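Local coordinates for protein cytochrome c (Pseudomonas aeruginosa, PDB 6RTE) that dehydrogenates dihydro-heme d1 in heme d1 biosynthesis and carries a heme c beside an eight-bladed beta-propeller, at residues G402-S407 / W415-L420; A449-F454 / G493-G498; P146-V151 / E453-G458. All coordinates share one frame; numbering follows the deposited sequence.

Contact 1: residues G402-S407 / W415-L420; sequences GFFMRS and WTDTFL
Both carboxylate oxygens of Asp417 are bound by consecutive amides of the facing chain. Asp417 OD1 takes the N-H of Phe403 at 3.0 Å and Asp417 OD2 that of Phe404 at 3.1 Å, each met on its syn side and some 20° out of the carboxylate plane. Asp417 OD1 also accepts on its anti side from the backbone N of Phe419, 2.7 Å away, which closes an Asx turn. With CG wedged between its own N and carbonyl carbon (chi1 60°), the acid turns toward 402-407. Gly402 CA lies 3.2 Å from Asp417 OD1.

The next acceptor, Phe404 O, is satisfied by the hydroxyl of Thr416, whose OG1 donates from 2.6 Å, nearly in line with the carbonyl. Arg406 and Trp415 form an antiparallel hydrogen-bonded pair, where Trp415 N reaches Arg406 O at 2.8 Å and Arg406 N binds Trp415 O in return. The guanidinium of Arg406 leads away to a salt bridge with Glu453, and the indole NE1 of Trp415 is held by Ser411.

Apolar contacts accompany these bonds. The Phe404 ring points its edge at the face of Phe419 in a T-shaped pair, planes 78° apart, while Leu420 CD1 lies at the edge of the Phe403 ring.

Side-chain oxygens thus take part in the bonding between the two chains, Asp417 as acceptor and Thr416 as donor, and the three N-H groups directed at the buried Asp417 would be expected to stabilise its negative charge.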
loop_
_atom_site.group_PDB
_atom_site.type_symbol
_atom_site.label_atom_id
_atom_site.label_comp_id
_atom_site.label_asym_id
_atom_site.label_seq_id
_atom_site.Cartn_x
_atom_site.Cartn_y
_atom_site.Cartn_z
ATOM N N GLY A 402 -1.376 -4.393 -16.199
ATOM C CA GLY A 402 -1.077 -3.201 -15.444
ATOM C C GLY A 402 -1.439 -3.364 -13.976
ATOM O O GLY A 402 -1.925 -4.412 -13.541
ATOM N N PHE A 403 -1.195 -2.294 -13.217
ATOM C CA PHE A 403 -1.380 -2.365 -11.775
ATOM C C PHE A 403 -2.117 -1.162 -11.195
ATOM O O PHE A 403 -2.838 -1.304 -10.202
ATOM C CB PHE A 403 -0.024 -2.514 -11.076
ATOM C CG PHE A 403 -0.128 -2.987 -9.654
ATOM C CD1 PHE A 403 -0.249 -4.340 -9.368
ATOM C CD2 PHE A 403 -0.119 -2.086 -8.606
ATOM C CE1 PHE A 403 -0.355 -4.782 -8.062
ATOM C CE2 PHE A 403 -0.223 -2.527 -7.298
ATOM C CZ PHE A 403 -0.340 -3.876 -7.030
ATOM N N PHE A 404 -1.950 0.021 -11.796
ATOM C CA PHE A 404 -2.483 1.257 -11.241
ATOM C C PHE A 404 -3.544 1.858 -12.155
ATOM O O PHE A 404 -3.529 1.660 -13.373
ATOM C CB PHE A 404 -1.373 2.293 -11.017
ATOM C CG PHE A 404 -0.338 1.862 -10.024
ATOM C CD1 PHE A 404 -0.624 1.850 -8.668
ATOM C CD2 PHE A 404 0.925 1.470 -10.444
ATOM C CE1 PHE A 404 0.327 1.454 -7.749
ATOM C CE2 PHE A 404 1.883 1.068 -9.531
ATOM C CZ PHE A 404 1.586 1.057 -8.184
ATOM N N MET A 405 -4.451 2.613 -11.540
ATOM C CA MET A 405 -5.511 3.313 -12.253
ATOM C C MET A 405 -5.913 4.529 -11.436
ATOM O O MET A 405 -6.085 4.430 -10.216
ATOM C CB MET A 405 -6.718 2.399 -12.486
ATOM C CG MET A 405 -7.543 2.763 -13.708
ATOM S SD MET A 405 -8.317 1.304 -14.428
ATOM C CE MET A 405 -9.121 2.026 -15.853
ATOM N N ARG A 406 -6.060 5.668 -12.105
ATOM C CA ARG A 406 -6.395 6.909 -11.428
ATOM C C ARG A 406 -7.080 7.836 -12.415
ATOM O O ARG A 406 -6.892 7.727 -13.632
ATOM C CB ARG A 406 -5.147 7.585 -10.851
ATOM C CG ARG A 406 -5.424 8.530 -9.684
ATOM C CD ARG A 406 -5.794 7.759 -8.432
ATOM N NE ARG A 406 -5.448 8.490 -7.219
ATOM C CZ ARG A 406 -6.245 9.368 -6.605
ATOM N NH1 ARG A 406 -7.451 9.644 -7.090
ATOM N NH2 ARG A 406 -5.829 9.975 -5.499
ATOM N N SER A 407 -7.871 8.756 -11.875
ATOM C CA SER A 407 -8.495 9.801 -12.679
ATOM C C SER A 407 -8.816 10.982 -11.768
ATOM O O SER A 407 -8.391 11.029 -10.611
ATOM C CB SER A 407 -9.746 9.269 -13.387
ATOM O OG SER A 407 -10.239 10.228 -14.298
ATOM N N TRP A 415 -6.239 7.093 -16.294
ATOM C CA TRP A 415 -4.808 6.930 -16.513
ATOM C C TRP A 415 -4.370 5.598 -15.914
ATOM O O TRP A 415 -4.535 5.373 -14.711
ATOM C CB TRP A 415 -4.028 8.084 -15.875
ATOM C CG TRP A 415 -4.449 9.469 -16.317
ATOM C CD1 TRP A 415 -5.725 9.956 -16.418
ATOM C CD2 TRP A 415 -3.580 10.550 -16.691
ATOM N NE1 TRP A 415 -5.702 11.264 -16.845
ATOM C CE2 TRP A 415 -4.399 11.653 -17.015
ATOM C CE3 TRP A 415 -2.196 10.692 -16.781
ATOM C CZ2 TRP A 415 -3.875 12.876 -17.425
ATOM C CZ3 TRP A 415 -1.676 11.908 -17.194
ATOM C CH2 TRP A 415 -2.513 12.983 -17.511
ATOM N N THR A 416 -3.806 4.721 -16.747
ATOM C CA THR A 416 -3.359 3.409 -16.287
ATOM C C THR A 416 -2.036 3.074 -16.978
ATOM O O THR A 416 -1.386 3.939 -17.574
ATOM C CB THR A 416 -4.453 2.357 -16.525
ATOM O OG1 THR A 416 -4.116 1.149 -15.829
ATOM C CG2 THR A 416 -4.616 2.060 -18.011
ATOM N N ASP A 417 -1.622 1.810 -16.897
ATOM C CA ASP A 417 -0.267 1.430 -17.273
ATOM C C ASP A 417 -0.236 -0.034 -17.700
ATOM O O ASP A 417 -1.254 -0.729 -17.673
ATOM C CB ASP A 417 0.692 1.657 -16.098
ATOM C CG ASP A 417 0.303 0.844 -14.873
ATOM O OD1 ASP A 417 0.371 -0.403 -14.944
ATOM O OD2 ASP A 417 -0.089 1.445 -13.845
ATOM N N THR A 418 0.957 -0.490 -18.105
ATOM C CA THR A 418 1.261 -1.914 -18.252
ATOM C C THR A 418 2.467 -2.224 -17.367
ATOM O O THR A 418 3.430 -2.880 -17.793
ATOM C CB THR A 418 1.531 -2.290 -19.709
ATOM O OG1 THR A 418 2.780 -1.735 -20.132
ATOM C CG2 THR A 418 0.411 -1.777 -20.615
ATOM N N PHE A 419 2.391 -1.726 -16.128
ATOM C CA PHE A 419 3.463 -1.808 -15.137
ATOM C C PHE A 419 4.065 -3.198 -15.025
ATOM O O PHE A 419 5.268 -3.331 -14.772
ATOM C CB PHE A 419 2.874 -1.349 -13.787
ATOM C CG PHE A 419 3.883 -1.148 -12.687
ATOM C CD1 PHE A 419 4.619 0.026 -12.602
ATOM C CD2 PHE A 419 4.047 -2.109 -11.694
ATOM C CE1 PHE A 419 5.528 0.225 -11.572
ATOM C CE2 PHE A 419 4.955 -1.916 -10.662
ATOM C CZ PHE A 419 5.696 -0.744 -10.602
ATOM N N LEU A 420 3.260 -4.242 -15.220
ATOM C CA LEU A 420 3.696 -5.614 -14.998
ATOM C C LEU A 420 4.047 -6.352 -16.286
ATOM O O LEU A 420 4.383 -7.538 -16.228
ATOM C CB LEU A 420 2.607 -6.395 -14.249
ATOM C CG LEU A 420 2.075 -5.786 -12.947
ATOM C CD1 LEU A 420 0.861 -6.569 -12.470
ATOM C CD2 LEU A 420 3.143 -5.750 -11.864
#

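Contact 2: residues A449-F454 / G493-G498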
loop_
_atom_site.group_PDB
_atom_site.type_symbol
_atom_site.label_atom_id
_atom_site.label_comp_id
_atom_site.label_asym_id
_atom_site.label_seq_id
_atom_site.Cartn_x
_atom_site.Cartn_y
_atom_site.Cartn_z
ATOM N N ALA A 449 7.367 2.706 -16.013
ATOM C CA ALA A 449 6.535 3.859 -15.705
ATOM C C ALA A 449 5.241 3.367 -15.077
ATOM O O ALA A 449 4.621 2.424 -15.576
ATOM C CB ALA A 449 6.241 4.671 -16.967
ATOM N N GLY A 450 4.832 3.997 -13.981
ATOM C CA GLY A 450 3.611 3.577 -13.330
ATOM C C GLY A 450 3.177 4.473 -12.196
ATOM O O GLY A 450 4.008 5.088 -11.531
ATOM N N HIS A 451 1.863 4.536 -11.984
ATOM C CA HIS A 451 1.207 5.265 -10.905
ATOM C C HIS A 451 1.074 6.751 -11.206
ATOM O O HIS A 451 2.064 7.431 -11.505
ATOM C CB HIS A 451 1.923 5.110 -9.568
ATOM C CG HIS A 451 1.144 5.681 -8.424
ATOM N ND1 HIS A 451 1.187 7.017 -8.089
ATOM C CD2 HIS A 451 0.269 5.106 -7.562
ATOM C CE1 HIS A 451 0.387 7.238 -7.056
ATOM N NE2 HIS A 451 -0.177 6.095 -6.721
ATOM N N VAL A 452 -0.147 7.260 -11.083
ATOM C CA VAL A 452 -0.484 8.634 -11.430
ATOM C C VAL A 452 -1.261 9.242 -10.271
ATOM O O VAL A 452 -2.183 8.611 -9.736
ATOM C CB VAL A 452 -1.305 8.694 -12.732
ATOM C CG1 VAL A 452 -1.775 10.123 -13.023
ATOM C CG2 VAL A 452 -0.491 8.132 -13.899
ATOM N N GLU A 453 -0.881 10.453 -9.878
ATOM C CA GLU A 453 -1.635 11.262 -8.928
ATOM C C GLU A 453 -1.749 12.672 -9.493
ATOM O O GLU A 453 -0.852 13.136 -10.199
ATOM C CB GLU A 453 -0.955 11.289 -7.550
ATOM C CG GLU A 453 -1.753 11.978 -6.453
ATOM C CD GLU A 453 -2.816 11.086 -5.849
ATOM O OE1 GLU A 453 -3.128 10.043 -6.458
ATOM O OE2 GLU A 453 -3.328 11.417 -4.766
ATOM N N PHE A 454 -2.862 13.343 -9.189
ATOM C CA PHE A 454 -3.127 14.691 -9.671
ATOM C C PHE A 454 -2.973 15.723 -8.558
ATOM O O PHE A 454 -3.045 15.403 -7.369
ATOM C CB PHE A 454 -4.549 14.803 -10.248
ATOM C CG PHE A 454 -4.812 13.897 -11.416
ATOM C CD1 PHE A 454 -5.279 12.609 -11.214
ATOM C CD2 PHE A 454 -4.607 14.341 -12.710
ATOM C CE1 PHE A 454 -5.523 11.768 -12.281
ATOM C CE2 PHE A 454 -4.852 13.503 -13.794
ATOM C CZ PHE A 454 -5.312 12.215 -13.577
ATOM N N GLY A 493 4.658 5.522 -5.066
ATOM C CA GLY A 493 3.439 6.312 -5.039
ATOM C C GLY A 493 3.689 7.742 -4.600
ATOM O O GLY A 493 4.653 8.036 -3.888
ATOM N N LYS A 494 2.823 8.646 -5.076
ATOM C CA LYS A 494 2.710 9.991 -4.533
ATOM C C LYS A 494 1.232 10.265 -4.288
ATOM O O LYS A 494 0.359 9.763 -5.005
ATOM C CB LYS A 494 3.329 11.069 -5.449
ATOM C CG LYS A 494 2.503 11.505 -6.660
ATOM C CD LYS A 494 2.294 10.387 -7.685
ATOM C CE LYS A 494 3.591 9.758 -8.136
ATOM N NZ LYS A 494 3.352 8.862 -9.295
ATOM N N TYR A 495 0.957 11.044 -3.247
ATOM C CA TYR A 495 -0.381 11.121 -2.675
ATOM C C TYR A 495 -0.694 12.568 -2.360
ATOM O O TYR A 495 -0.030 13.185 -1.523
ATOM C CB TYR A 495 -0.468 10.233 -1.430
ATOM C CG TYR A 495 -0.050 8.814 -1.747
ATOM C CD1 TYR A 495 1.292 8.448 -1.752
ATOM C CD2 TYR A 495 -0.987 7.853 -2.092
ATOM C CE1 TYR A 495 1.685 7.171 -2.071
ATOM C CE2 TYR A 495 -0.601 6.562 -2.413
ATOM C CZ TYR A 495 0.738 6.225 -2.400
ATOM O OH TYR A 495 1.140 4.940 -2.712
ATOM N N ASN A 496 -1.696 13.106 -3.060
ATOM C CA ASN A 496 -2.101 14.501 -2.930
ATOM C C ASN A 496 -3.098 14.617 -1.789
ATOM O O ASN A 496 -4.160 13.986 -1.824
ATOM C CB ASN A 496 -2.707 14.993 -4.245
ATOM C CG ASN A 496 -3.077 16.469 -4.202
ATOM O OD1 ASN A 496 -4.222 16.830 -3.904
ATOM N ND2 ASN A 496 -2.107 17.329 -4.495
ATOM N N VAL A 497 -2.756 15.420 -0.773
ATOM C CA VAL A 497 -3.629 15.604 0.386
ATOM C C VAL A 497 -5.060 15.891 -0.062
ATOM O O VAL A 497 -6.012 15.210 0.346
ATOM C CB VAL A 497 -3.104 16.741 1.284
ATOM C CG1 VAL A 497 -4.131 17.089 2.361
ATOM C CG2 VAL A 497 -1.775 16.373 1.908
ATOM N N GLY A 498 -5.228 16.924 -0.887
ATOM C CA GLY A 498 -6.563 17.355 -1.271
ATOM C C GLY A 498 -7.384 16.244 -1.891
ATOM O O GLY A 498 -8.550 16.055 -1.556
#
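Two side-chain hydrogen bonds join the strands 449-454 and 493-496, which run nearly parallel (18°) but 6.6 Å apart, too far for backbone pairing. Lys494 NZ donates to His451 ND1 at 3.1 Å, lying close to the plane of the imidazole, and the ammonium is also bonded to Ser464 and Leu462 O. At the other end Glu453 OE2 accepts the backbone N-H of Asn496 at 2.9 Å, almost straight at 173°.

Packing fills in around these bonds. Gly493 CA sits over the face of the His451 ring in a CH-pi contact, 3.8 Å from its centroid. The Lys494 chain, bent at chi2 and chi3, doubles back so that its CD lies 3.4 Å from Glu453 CB. Asn496 CB meets Phe454 O at 3.2 Å, and the amide ND2 of Asn496 goes to Asn148 OD1.

The side chains of Lys494 and Glu453 are buried, and each is held by more than one partner, which makes this a polar seam between two sheets. The exception is Lys494 O: packed 3.2 Å from Glu453 CB, it has no hydrogen-bond partner in the model.

Contact 3: residues P146-V151 / E453-G458; sequences PLNLFV and EFTRDG
Glu453 presents the aliphatic part of its side chain to Phe150: Glu453 CG lies in the plane of the phenyl ring, 3.6 Å from Phe150 CE1 at its edge. Phe150 holds its CG anti to the carbonyl carbon (chi1 -71°), which carries the ring across to the other chain. The same end of the ring reaches Phe454, whose carbonyl O is 3.4 Å from Phe150 CZ, whereas the Phe454 side chain turns away to meet Trp415 edge-to-face.

At Thr455 the strand gives way to a type I turn ending at Gly458. Thr455 CG2 touches the rim of the Phe150 ring, 4.0 Å from Phe150 CZ, and Thr455 OG1 donates to Asp457 OD1 at 2.9 Å within the turn.

Arg456 is gripped at its backbone: its N-H binds Asn148 OD1 at 2.9 Å, approaching from 38° above the amide carbonyl plane. Beyond this, the Arg456 chain runs over the asparagine, its CD 3.8 Å from Asn148 CB. The guanidinium of Arg456 lays one face on Leu147, whose CB stands over the centre, and NH1 forms a salt bridge with Asp145.

Asp457 contributes through solvent: a water donates to Asp457 OD1 and accepts a long, weak bond from Asn148 ND2.

The arrangement joins the turn after the first strand of one four-stranded antiparallel sheet to the lead-in of strand 150-154 in the next, a side-chain contact between neighbouring blades of the eight-bladed beta-propeller.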
loop_
_atom_site.group_PDB
_atom_site.type_symbol
_atom_site.label_atom_id
_atom_site.label_comp_id
_atom_site.label_asym_id
_atom_site.label_seq_id
_atom_site.Cartn_x
_atom_site.Cartn_y
_atom_site.Cartn_z
ATOM N N PRO A 146 -1.499 23.658 2.250
ATOM C CA PRO A 146 -1.508 22.335 2.908
ATOM C C PRO A 146 -2.322 21.290 2.162
ATOM O O PRO A 146 -2.012 20.083 2.244
ATOM C CB PRO A 146 -2.123 22.620 4.286
ATOM C CG PRO A 146 -1.991 24.102 4.485
ATOM C CD PRO A 146 -2.052 24.715 3.115
ATOM N N LEU A 147 -3.364 21.700 1.454
ATOM C CA LEU A 147 -4.248 20.758 0.778
ATOM C C LEU A 147 -3.750 20.354 -0.606
ATOM O O LEU A 147 -4.368 19.492 -1.244
ATOM C CB LEU A 147 -5.658 21.363 0.664
ATOM C CG LEU A 147 -6.344 21.596 2.015
ATOM C CD1 LEU A 147 -7.711 22.243 1.819
ATOM C CD2 LEU A 147 -6.476 20.302 2.809
ATOM N N ASN A 148 -2.652 20.939 -1.090
ATOM C CA ASN A 148 -2.084 20.516 -2.363
ATOM C C ASN A 148 -0.711 19.873 -2.203
ATOM O O ASN A 148 -0.018 19.662 -3.203
ATOM C CB ASN A 148 -2.006 21.699 -3.331
ATOM C CG ASN A 148 -2.068 21.258 -4.780
ATOM O OD1 ASN A 148 -2.454 20.123 -5.084
ATOM N ND2 ASN A 148 -1.701 22.154 -5.685
ATOM N N LEU A 149 -0.306 19.562 -0.975
ATOM C CA LEU A 149 0.934 18.832 -0.744
ATOM C C LEU A 149 0.863 17.421 -1.314
ATOM O O LEU A 149 -0.167 16.744 -1.224
ATOM C CB LEU A 149 1.226 18.730 0.754
ATOM C CG LEU A 149 1.510 20.021 1.520
ATOM C CD1 LEU A 149 1.673 19.693 3.001
ATOM C CD2 LEU A 149 2.738 20.720 0.965
ATOM N N PHE A 150 1.987 16.958 -1.855
ATOM C CA PHE A 150 2.157 15.551 -2.188
ATOM C C PHE A 150 3.064 14.881 -1.166
ATOM O O PHE A 150 4.117 15.422 -0.810
ATOM C CB PHE A 150 2.765 15.374 -3.578
ATOM C CG PHE A 150 1.841 15.720 -4.697
ATOM C CD1 PHE A 150 1.044 14.743 -5.274
ATOM C CD2 PHE A 150 1.792 17.011 -5.197
ATOM C CE1 PHE A 150 0.209 15.053 -6.327
ATOM C CE2 PHE A 150 0.949 17.331 -6.243
ATOM C CZ PHE A 150 0.154 16.345 -6.807
ATOM N N VAL A 151 2.663 13.705 -0.715
ATOM C CA VAL A 151 3.556 12.806 0.004
ATOM C C VAL A 151 4.140 11.845 -1.027
ATOM O O VAL A 151 3.399 11.100 -1.684
ATOM C CB VAL A 151 2.811 12.059 1.120
ATOM C CG1 VAL A 151 3.723 11.062 1.837
ATOM C CG2 VAL A 151 2.234 13.055 2.122
ATOM N N GLU A 453 -0.881 10.453 -9.878
ATOM C CA GLU A 453 -1.635 11.262 -8.928
ATOM C C GLU A 453 -1.749 12.672 -9.493
ATOM O O GLU A 453 -0.852 13.136 -10.199
ATOM C CB GLU A 453 -0.955 11.289 -7.550
ATOM C CG GLU A 453 -1.753 11.978 -6.453
ATOM C CD GLU A 453 -2.816 11.086 -5.849
ATOM O OE1 GLU A 453 -3.128 10.043 -6.458
ATOM O OE2 GLU A 453 -3.328 11.417 -4.766
ATOM N N PHE A 454 -2.862 13.343 -9.189
ATOM C CA PHE A 454 -3.127 14.691 -9.671
ATOM C C PHE A 454 -2.973 15.723 -8.558
ATOM O O PHE A 454 -3.045 15.403 -7.369
ATOM C CB PHE A 454 -4.549 14.803 -10.248
ATOM C CG PHE A 454 -4.812 13.897 -11.416
ATOM C CD1 PHE A 454 -5.279 12.609 -11.214
ATOM C CD2 PHE A 454 -4.607 14.341 -12.710
ATOM C CE1 PHE A 454 -5.523 11.768 -12.281
ATOM C CE2 PHE A 454 -4.852 13.503 -13.794
ATOM C CZ PHE A 454 -5.312 12.215 -13.577
ATOM N N THR A 455 -2.764 16.975 -8.967
ATOM C CA THR A 455 -2.961 18.109 -8.072
ATOM C C THR A 455 -4.423 18.173 -7.644
ATOM O O THR A 455 -5.306 17.569 -8.263
ATOM C CB THR A 455 -2.579 19.423 -8.748
ATOM O OG1 THR A 455 -3.239 19.514 -10.021
ATOM C CG2 THR A 455 -1.072 19.528 -8.948
ATOM N N ARG A 456 -4.684 18.940 -6.581
ATOM C CA ARG A 456 -6.033 18.954 -6.019
ATOM C C ARG A 456 -7.059 19.424 -7.046
ATOM O O ARG A 456 -8.189 18.928 -7.055
ATOM C CB ARG A 456 -6.080 19.825 -4.758
ATOM C CG ARG A 456 -5.736 21.293 -4.967
ATOM C CD ARG A 456 -5.762 22.071 -3.651
ATOM N NE ARG A 456 -7.074 22.020 -2.998
ATOM C CZ ARG A 456 -7.564 22.980 -2.216
ATOM N NH1 ARG A 456 -6.864 24.082 -1.981
ATOM N NH2 ARG A 456 -8.765 22.842 -1.672
ATOM N N ASP A 457 -6.681 20.348 -7.929
ATOM C CA ASP A 457 -7.581 20.850 -8.964
ATOM C C ASP A 457 -7.468 20.085 -10.281
ATOM O O ASP A 457 -8.140 20.452 -11.253
ATOM C CB ASP A 457 -7.320 22.342 -9.213
ATOM C CG ASP A 457 -5.950 22.604 -9.823
ATOM O OD1 ASP A 457 -5.161 21.641 -9.962
ATOM O OD2 ASP A 457 -5.658 23.771 -10.166
ATOM N N GLY A 458 -6.641 19.042 -10.343
ATOM C CA GLY A 458 -6.548 18.220 -11.535
ATOM C C GLY A 458 -5.786 18.822 -12.691
ATOM O O GLY A 458 -5.754 18.216 -13.770
HETATM O O HOH W 1 -2.532 22.844 -8.988
#

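Overall arrangement
From the N terminus, residues 146-151 enter strand 150-154 and meet 453-458 about 300 residues later, so contact 3 closes a loop spanning most of the propeller. Contact 1 lies wholly within that loop as a local hairpin, with seven residues between its segments. Contact 2 begins where contact 3 ends, sharing Glu453 and Phe454 with it, and closes at 493-498, where the chain returns beside strand 150-154 in the same sheet. Three successive blades are tied: strand 449-454 touches both the 405-417 hairpin and the sheet that combines strands 150-154 and 491-496.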